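Local coordinates for IPT/TIG domain-containing protein (Bacteroides thetaiotaomicron, PDB 3TC9) that is of unknown function but probably serves as an auxiliary nutrient-binding protein, joining an immunoglobulin-like IPT/TIG domain to a six-bladed beta-propeller, at residues K106-F112 and I423-E429; H234-E239 and Y299-K304; N243-Q249 and S269-F273. All blocks are in the same frame, centred on the assembly; numbering follows the deposited sequence.

Interaction 1. Residues K106-F112 and I423-E429; sequences KMLVTTF and IRKIGYE
Strands 107-112 and 423-428 run antiparallel, their axes 4.2 Å apart at closest and their N-to-C directions at 142°. Met107 faces Tyr428, Val109 Ile426 and Thr111 Arg424 as non-hydrogen-bonded pairs (CA-CA 4.0, 4.6 and 4.5 Å). Between them, Leu108 N donates to Gly427 O (2.9 Å) and Gly427 N to Leu108 O (3.3 Å); Thr110 N to Lys425 O and Lys425 N to Thr110 O are both 2.8 Å. Phe112 N to Ile423 O (2.8 Å) ends one side of the ladder, while Glu429 N to Lys106 O (3.0 Å) and Lys106 N to Glu429 OE2 (2.8 Å) finish the other; Glu429 OE1 is hydrogen-bonded to Tyr103 OH. Selenomethionine Met107 (chi1 m, chi2 t) sets CG over the Tyr428 ring, 3.8 Å from its centroid, a CH-pi contact, and brings CE to 3.8 Å from Ile426 CG2. On one face Val109 CG2 meets Ile426 CG1 at 3.8 Å, and Arg424 folds through an all-m side chain toward Asp417 and Asp389. Strand 107-113 thus completes the blade built by the last three strands of the chain, the "Velcro" closure of beta-propellers.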
# COMPACT_ATOMS: atom_id res chain seq x y z
N LYS B 106 6.77 2.03 -15.23
CA LYS B 106 5.83 3.13 -15.08
C LYS B 106 4.44 2.66 -15.52
O LYS B 106 4.28 1.56 -16.05
CB LYS B 106 6.28 4.39 -15.84
CG LYS B 106 6.25 4.27 -17.35
CD LYS B 106 6.61 5.60 -17.94
CE LYS B 106 6.33 5.65 -19.40
NZ LYS B 106 6.92 6.88 -19.98
N MSE B 107 3.46 3.49 -15.26
CA MSE B 107 2.09 3.25 -15.65
C MSE B 107 1.88 3.66 -17.10
O MSE B 107 2.47 4.64 -17.57
CB MSE B 107 1.13 4.00 -14.71
CG MSE B 107 0.97 3.30 -13.38
SE MSE B 107 -0.41 4.12 -12.33
CE MSE B 107 -1.78 2.82 -12.59
N LEU B 108 1.05 2.92 -17.79
CA LEU B 108 0.66 3.12 -19.17
C LEU B 108 -0.84 2.98 -19.34
O LEU B 108 -1.49 2.23 -18.62
CB LEU B 108 1.37 2.06 -20.09
CG LEU B 108 2.92 2.08 -20.17
CD1 LEU B 108 3.40 0.99 -21.10
CD2 LEU B 108 3.47 3.43 -20.70
N VAL B 109 -1.38 3.65 -20.36
CA VAL B 109 -2.78 3.49 -20.79
C VAL B 109 -2.76 2.43 -21.87
O VAL B 109 -1.93 2.49 -22.77
CB VAL B 109 -3.45 4.82 -21.28
CG1 VAL B 109 -4.90 4.58 -21.72
CG2 VAL B 109 -3.39 5.91 -20.21
N THR B 110 -3.63 1.43 -21.76
CA THR B 110 -3.76 0.37 -22.76
C THR B 110 -5.22 0.13 -23.07
O THR B 110 -6.08 0.69 -22.39
CB THR B 110 -3.09 -0.94 -22.29
OG1 THR B 110 -3.70 -1.39 -21.07
CG2 THR B 110 -1.54 -0.83 -22.18
N THR B 111 -5.51 -0.71 -24.09
CA THR B 111 -6.89 -1.06 -24.45
C THR B 111 -7.13 -2.42 -23.86
O THR B 111 -6.47 -3.37 -24.22
CB THR B 111 -7.10 -0.99 -25.96
OG1 THR B 111 -6.96 0.36 -26.37
CG2 THR B 111 -8.47 -1.50 -26.39
N PHE B 112 -8.04 -2.50 -22.90
CA PHE B 112 -8.34 -3.75 -22.25
C PHE B 112 -9.34 -4.56 -23.09
O PHE B 112 -9.06 -5.72 -23.41
CB PHE B 112 -8.85 -3.48 -20.83
CG PHE B 112 -9.35 -4.70 -20.11
CD1 PHE B 112 -8.53 -5.82 -19.96
CD2 PHE B 112 -10.64 -4.74 -19.58
CE1 PHE B 112 -8.99 -6.97 -19.30
CE2 PHE B 112 -11.10 -5.88 -18.91
CZ PHE B 112 -10.28 -6.99 -18.80
N ILE B 423 -12.99 -0.37 -23.46
CA ILE B 423 -12.66 -0.32 -22.04
C ILE B 423 -11.15 -0.11 -22.02
O ILE B 423 -10.40 -0.95 -22.54
CB ILE B 423 -13.16 -1.55 -21.21
CG1 ILE B 423 -14.68 -1.80 -21.38
CG2 ILE B 423 -12.76 -1.42 -19.73
CD1 ILE B 423 -15.63 -0.68 -20.92
N ARG B 424 -10.71 1.02 -21.51
CA ARG B 424 -9.27 1.27 -21.45
C ARG B 424 -8.75 0.86 -20.09
O ARG B 424 -9.51 0.76 -19.13
CB ARG B 424 -8.95 2.74 -21.76
CG ARG B 424 -9.65 3.29 -23.00
CD ARG B 424 -9.03 2.86 -24.34
NE ARG B 424 -7.65 3.31 -24.50
CZ ARG B 424 -7.29 4.55 -24.86
NH1 ARG B 424 -8.21 5.49 -25.04
NH2 ARG B 424 -6.01 4.85 -24.99
N LYS B 425 -7.46 0.55 -20.01
CA LYS B 425 -6.85 0.17 -18.75
C LYS B 425 -5.68 1.11 -18.42
O LYS B 425 -4.96 1.52 -19.32
CB LYS B 425 -6.38 -1.29 -18.81
CG LYS B 425 -5.73 -1.82 -17.53
CD LYS B 425 -5.17 -3.21 -17.76
CE LYS B 425 -4.29 -3.72 -16.64
NZ LYS B 425 -2.93 -3.12 -16.66
N ILE B 426 -5.51 1.45 -17.13
CA ILE B 426 -4.35 2.22 -16.67
C ILE B 426 -3.73 1.42 -15.57
O ILE B 426 -4.34 1.27 -14.52
CB ILE B 426 -4.62 3.68 -16.24
CG1 ILE B 426 -5.34 4.50 -17.32
CG2 ILE B 426 -3.32 4.37 -15.75
CD1 ILE B 426 -5.80 5.86 -16.83
N GLY B 427 -2.53 0.90 -15.81
CA GLY B 427 -1.78 0.11 -14.84
C GLY B 427 -0.31 0.15 -15.17
O GLY B 427 0.06 0.70 -16.21
N TYR B 428 0.54 -0.44 -14.32
CA TYR B 428 1.99 -0.55 -14.56
C TYR B 428 2.29 -1.49 -15.73
O TYR B 428 1.51 -2.42 -15.99
CB TYR B 428 2.70 -1.11 -13.32
CG TYR B 428 2.97 -0.05 -12.29
CD1 TYR B 428 4.13 0.73 -12.35
CD2 TYR B 428 2.06 0.23 -11.28
CE1 TYR B 428 4.35 1.76 -11.45
CE2 TYR B 428 2.28 1.25 -10.36
CZ TYR B 428 3.43 2.02 -10.45
OH TYR B 428 3.68 3.02 -9.55
N GLU B 429 3.45 -1.25 -16.40
CA GLU B 429 4.02 -2.13 -17.44
C GLU B 429 4.05 -3.60 -16.91
O GLU B 429 4.36 -3.82 -15.73
CB GLU B 429 5.47 -1.71 -17.75
CG GLU B 429 5.70 -0.29 -18.19
CD GLU B 429 7.17 0.05 -18.31
OE1 GLU B 429 7.88 -0.67 -19.05
OE2 GLU B 429 7.62 1.04 -17.69

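Interaction 2. Residues H234-E239 and Y299-K304; sequences HPINGE and YDWKTK
His234 lies face-to-face over the ring of Tyr299, centroids 3.8 Å apart and planes at 23°, both side chains with chi1 t. The same imidazole makes an offset edge-to-face contact with the Trp301 six-membered ring (centroids 5.1 Å, planes at 84°), and Ile236 CG1 touches Trp301 CH2 at 3.7 Å. Polar groups rim the tyrosine: Asn237 ND2 donates to Tyr299 OH (2.8 Å), which donates to Glu239 OE2 (2.5 Å). A water accepts from Asn237 ND2 (3.1 Å) and donates to Trp301 O (2.7 Å). Segment 234-239 is a tight turn held by His234 N to Glu239 O (2.8 Å), with Gly238 at positive phi; His234 ND1 accepts from Asn237 N (2.9 Å), and His234 NE2 is hydrogen-bonded to Gly281 O. In 299-304, Asp300 OD1 takes Lys302 N (3.2 Å) in an Asx turn. The contact joins neighbouring propeller blades: the loop between strands 231-233 and 240-244 meets the end of strand 293-300 and its turn into 305-312, with Phe277 packing beside His234 and Tyr299.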
# COMPACT_ATOMS: atom_id res chain seq x y z
N HIS B 234 -25.87 4.13 0.89
CA HIS B 234 -24.88 4.43 1.93
C HIS B 234 -24.09 3.13 2.20
O HIS B 234 -24.71 2.08 2.37
CB HIS B 234 -25.53 5.00 3.20
CG HIS B 234 -24.51 5.46 4.20
ND1 HIS B 234 -24.02 4.62 5.17
CD2 HIS B 234 -23.86 6.64 4.28
CE1 HIS B 234 -23.12 5.32 5.84
NE2 HIS B 234 -23.00 6.55 5.35
N PRO B 235 -22.73 3.16 2.19
CA PRO B 235 -21.99 1.89 2.31
C PRO B 235 -22.08 1.19 3.66
O PRO B 235 -21.74 -0.00 3.74
CB PRO B 235 -20.54 2.28 1.96
CG PRO B 235 -20.45 3.73 2.26
CD PRO B 235 -21.81 4.30 1.94
N ILE B 236 -22.55 1.88 4.72
CA ILE B 236 -22.66 1.28 6.04
C ILE B 236 -24.14 1.06 6.44
O ILE B 236 -24.49 -0.04 6.89
CB ILE B 236 -21.88 2.12 7.10
CG1 ILE B 236 -20.43 2.49 6.66
CG2 ILE B 236 -21.96 1.54 8.55
CD1 ILE B 236 -19.40 1.36 6.48
N ASN B 237 -24.99 2.09 6.29
CA ASN B 237 -26.40 2.02 6.70
C ASN B 237 -27.37 1.51 5.59
O ASN B 237 -28.51 1.18 5.89
CB ASN B 237 -26.86 3.36 7.27
CG ASN B 237 -26.19 3.76 8.58
OD1 ASN B 237 -25.79 2.92 9.40
ND2 ASN B 237 -26.04 5.05 8.81
N GLY B 238 -26.90 1.44 4.34
CA GLY B 238 -27.67 0.87 3.24
C GLY B 238 -28.83 1.62 2.60
O GLY B 238 -29.42 1.09 1.66
N GLU B 239 -29.16 2.86 3.06
CA GLU B 239 -30.26 3.63 2.46
C GLU B 239 -29.86 4.22 1.07
O GLU B 239 -28.68 4.41 0.79
CB GLU B 239 -30.78 4.73 3.41
CG GLU B 239 -29.87 5.92 3.60
CD GLU B 239 -28.79 5.83 4.66
OE1 GLU B 239 -28.50 4.71 5.14
OE2 GLU B 239 -28.24 6.89 5.02
N TYR B 299 -22.06 13.25 6.10
CA TYR B 299 -23.08 12.34 6.59
C TYR B 299 -23.31 12.54 8.10
O TYR B 299 -22.35 12.54 8.86
CB TYR B 299 -22.68 10.90 6.31
CG TYR B 299 -23.79 9.91 6.54
CD1 TYR B 299 -24.84 9.79 5.63
CD2 TYR B 299 -23.76 9.04 7.62
CE1 TYR B 299 -25.84 8.85 5.81
CE2 TYR B 299 -24.77 8.10 7.82
CZ TYR B 299 -25.80 8.00 6.90
OH TYR B 299 -26.77 7.06 7.06
N ASP B 300 -24.58 12.71 8.50
CA ASP B 300 -24.96 12.82 9.92
C ASP B 300 -25.31 11.41 10.39
O ASP B 300 -26.34 10.85 10.00
CB ASP B 300 -26.13 13.82 10.10
CG ASP B 300 -26.52 14.17 11.53
OD1 ASP B 300 -26.17 13.39 12.47
OD2 ASP B 300 -27.20 15.21 11.73
N TRP B 301 -24.42 10.80 11.17
CA TRP B 301 -24.58 9.42 11.63
C TRP B 301 -25.73 9.26 12.61
O TRP B 301 -26.31 8.17 12.69
CB TRP B 301 -23.26 8.91 12.24
CG TRP B 301 -22.19 8.71 11.21
CD1 TRP B 301 -21.26 9.63 10.81
CD2 TRP B 301 -21.96 7.54 10.41
NE1 TRP B 301 -20.44 9.09 9.85
CE2 TRP B 301 -20.84 7.81 9.58
CE3 TRP B 301 -22.58 6.28 10.33
CZ2 TRP B 301 -20.33 6.86 8.70
CZ3 TRP B 301 -22.07 5.34 9.44
CH2 TRP B 301 -20.95 5.63 8.64
N LYS B 302 -26.11 10.33 13.30
CA LYS B 302 -27.20 10.31 14.26
C LYS B 302 -28.57 10.32 13.57
O LYS B 302 -29.49 9.65 14.04
CB LYS B 302 -27.08 11.51 15.21
CG LYS B 302 -26.12 11.28 16.37
CD LYS B 302 -26.58 12.05 17.64
CE LYS B 302 -27.55 11.27 18.53
NZ LYS B 302 -28.66 12.12 19.06
N THR B 303 -28.72 11.08 12.48
CA THR B 303 -29.99 11.17 11.76
C THR B 303 -30.00 10.21 10.56
O THR B 303 -31.05 10.04 9.92
CB THR B 303 -30.25 12.61 11.33
OG1 THR B 303 -29.29 12.97 10.35
CG2 THR B 303 -30.21 13.59 12.50
N LYS B 304 -28.84 9.58 10.27
CA LYS B 304 -28.62 8.65 9.16
C LYS B 304 -29.01 9.34 7.83
O LYS B 304 -29.72 8.76 7.02
CB LYS B 304 -29.35 7.30 9.39
CG LYS B 304 -28.79 6.53 10.58
CD LYS B 304 -29.36 5.14 10.74
CE LYS B 304 -28.89 4.52 12.03
NZ LYS B 304 -29.09 3.05 12.05
O HOH W 1 -25.69 5.68 11.80

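Interaction 3. Residues N243-Q249 and S269-F273; sequences NSWNAGQ and SGWEF
Segment 243-249 turns between strands 240-244 and 249-253 through a G1 beta bulge, in which Gly248 (phi/psi 68/44) and Gln249 both face Ser244, with weak bonds between Ser244 and Gln249. Segment 269-273 is the link that runs into strand 273-277, with Gly270 also at positive phi (66/55). Their main chains are tied by Trp271 N to Trp245 O (2.9 Å) and Gly270 N to Asn246 O (3.2 Å), bringing Ala247 CA to 4.4 Å from Ser269 CA. Trp245 (chi1 t, chi2 98°) swings its indole across the link, so that Gly270 CA sits 3.5 Å from the centroid of the five-membered ring, 18° off its normal, a CH-pi contact. Glu272, extended with chi1 and chi2 both t, brings CB to 3.8 Å from Trp245 CD1 and sends its carboxylate to Arg182. Trp271, at an unusual chi1 of -120°, turns its ring away and bonds Tyr293 through NE1, but its CB still packs 3.7 Å from Gly248 CA. Phe273 (chi1 p, chi2 90°) turns its ring back toward the bulge: Asn243 CB lies 3.5 Å from Phe273 CZ, Asn243 ND2 stands over the ring face on its way to Asn229, and Gly248 O meets the ring edge at Phe273 CE2 (3.6 Å). The chemistry implies a join without a charge pair, fixed by backbone hydrogen bonds and by the Trp245 ring laid on Gly270, while Gly248 is packed by Trp271 CB and the edge of Phe273; Gly248 leaves no room for a side chain, Gly270 little, and both have the positive phi that glycine favours.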
# COMPACT_ATOMS: atom_id res chain seq x y z
N ASN B 243 -31.64 11.70 -7.14
CA ASN B 243 -32.06 13.08 -7.40
C ASN B 243 -33.19 13.16 -8.41
O ASN B 243 -33.72 12.15 -8.89
CB ASN B 243 -30.83 13.92 -7.89
CG ASN B 243 -30.53 13.82 -9.38
OD1 ASN B 243 -30.67 12.77 -9.98
ND2 ASN B 243 -30.21 14.94 -10.05
N SER B 244 -33.52 14.42 -8.74
CA SER B 244 -34.42 14.90 -9.76
C SER B 244 -33.76 16.15 -10.32
O SER B 244 -33.36 17.03 -9.55
CB SER B 244 -35.81 15.16 -9.20
OG SER B 244 -36.66 15.63 -10.24
N TRP B 245 -33.53 16.18 -11.65
CA TRP B 245 -32.86 17.28 -12.35
C TRP B 245 -33.65 18.62 -12.28
O TRP B 245 -33.05 19.68 -12.16
CB TRP B 245 -32.61 16.85 -13.80
CG TRP B 245 -32.30 17.92 -14.79
CD1 TRP B 245 -31.06 18.30 -15.24
CD2 TRP B 245 -33.25 18.62 -15.62
NE1 TRP B 245 -31.18 19.25 -16.23
CE2 TRP B 245 -32.51 19.46 -16.49
CE3 TRP B 245 -34.65 18.61 -15.70
CZ2 TRP B 245 -33.14 20.32 -17.40
CZ3 TRP B 245 -35.27 19.45 -16.62
CH2 TRP B 245 -34.52 20.30 -17.44
N ASN B 246 -34.99 18.55 -12.35
CA ASN B 246 -35.92 19.68 -12.35
C ASN B 246 -35.58 20.80 -11.33
O ASN B 246 -35.41 21.95 -11.73
CB ASN B 246 -37.34 19.16 -12.14
CG ASN B 246 -37.84 18.33 -13.31
OD1 ASN B 246 -37.36 17.23 -13.61
ND2 ASN B 246 -38.82 18.87 -14.02
N ALA B 247 -35.49 20.47 -10.03
CA ALA B 247 -35.13 21.46 -9.00
C ALA B 247 -33.76 21.15 -8.39
O ALA B 247 -33.28 21.90 -7.53
CB ALA B 247 -36.20 21.50 -7.91
N GLY B 248 -33.15 20.05 -8.84
CA GLY B 248 -31.88 19.56 -8.31
C GLY B 248 -32.05 19.07 -6.89
O GLY B 248 -31.24 19.37 -6.01
N GLN B 249 -33.15 18.32 -6.68
CA GLN B 249 -33.53 17.79 -5.38
C GLN B 249 -32.92 16.41 -5.09
O GLN B 249 -33.01 15.51 -5.92
CB GLN B 249 -35.05 17.71 -5.25
CG GLN B 249 -35.53 17.22 -3.89
CD GLN B 249 -36.24 18.28 -3.10
OE1 GLN B 249 -35.91 18.53 -1.94
NE2 GLN B 249 -37.25 18.89 -3.71
N SER B 269 -32.61 25.31 -10.81
CA SER B 269 -33.33 24.40 -11.70
C SER B 269 -32.39 23.81 -12.75
O SER B 269 -31.42 24.47 -13.14
CB SER B 269 -34.50 25.11 -12.37
OG SER B 269 -34.32 26.51 -12.56
N GLY B 270 -32.68 22.58 -13.18
CA GLY B 270 -31.89 21.87 -14.19
C GLY B 270 -30.49 21.53 -13.72
O GLY B 270 -29.52 21.92 -14.36
N TRP B 271 -30.40 20.83 -12.58
CA TRP B 271 -29.15 20.41 -11.95
C TRP B 271 -28.97 18.89 -12.12
O TRP B 271 -29.65 18.10 -11.46
CB TRP B 271 -29.14 20.82 -10.46
CG TRP B 271 -28.02 21.73 -10.06
CD1 TRP B 271 -27.07 21.49 -9.11
CD2 TRP B 271 -27.77 23.06 -10.54
NE1 TRP B 271 -26.24 22.58 -8.97
CE2 TRP B 271 -26.65 23.56 -9.84
CE3 TRP B 271 -28.39 23.89 -11.50
CZ2 TRP B 271 -26.13 24.85 -10.07
CZ3 TRP B 271 -27.88 25.17 -11.72
CH2 TRP B 271 -26.77 25.63 -11.01
N GLU B 272 -28.11 18.52 -13.07
CA GLU B 272 -27.80 17.14 -13.41
C GLU B 272 -26.63 16.69 -12.56
O GLU B 272 -25.52 17.20 -12.73
CB GLU B 272 -27.48 17.00 -14.91
CG GLU B 272 -27.11 15.59 -15.35
CD GLU B 272 -26.68 15.42 -16.79
OE1 GLU B 272 -26.40 16.43 -17.47
OE2 GLU B 272 -26.59 14.25 -17.24
N PHE B 273 -26.88 15.76 -11.60
CA PHE B 273 -25.79 15.31 -10.74
C PHE B 273 -25.92 13.87 -10.22
O PHE B 273 -27.03 13.33 -10.17
CB PHE B 273 -25.61 16.27 -9.52
CG PHE B 273 -26.78 16.38 -8.57
CD1 PHE B 273 -26.88 15.53 -7.46
CD2 PHE B 273 -27.75 17.37 -8.74
CE1 PHE B 273 -27.96 15.65 -6.56
CE2 PHE B 273 -28.84 17.47 -7.86
CZ PHE B 273 -28.93 16.62 -6.76

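How the interactions relate
All three contacts belong to the beta-propeller and follow one another as brackets within brackets. Interaction 1 pairs strands 107-113 and 422-428 and so encloses the other two along the chain. Interactions 2 and 3 both involve the blade within residues 231-265 and the one after it, within residues 273-312, and their centres are about 22 Å apart. In interaction 2 the blades meet through their turns, whereas in interaction 3 a hairpin of the first blade holds the passage into the second. The centre of interaction 1 is about 35 Å from each of theirs, in another blade. Interaction 1 thus closes the ring, and interactions 2 and 3 join two consecutive blades elsewhere in it, without touching interaction 1.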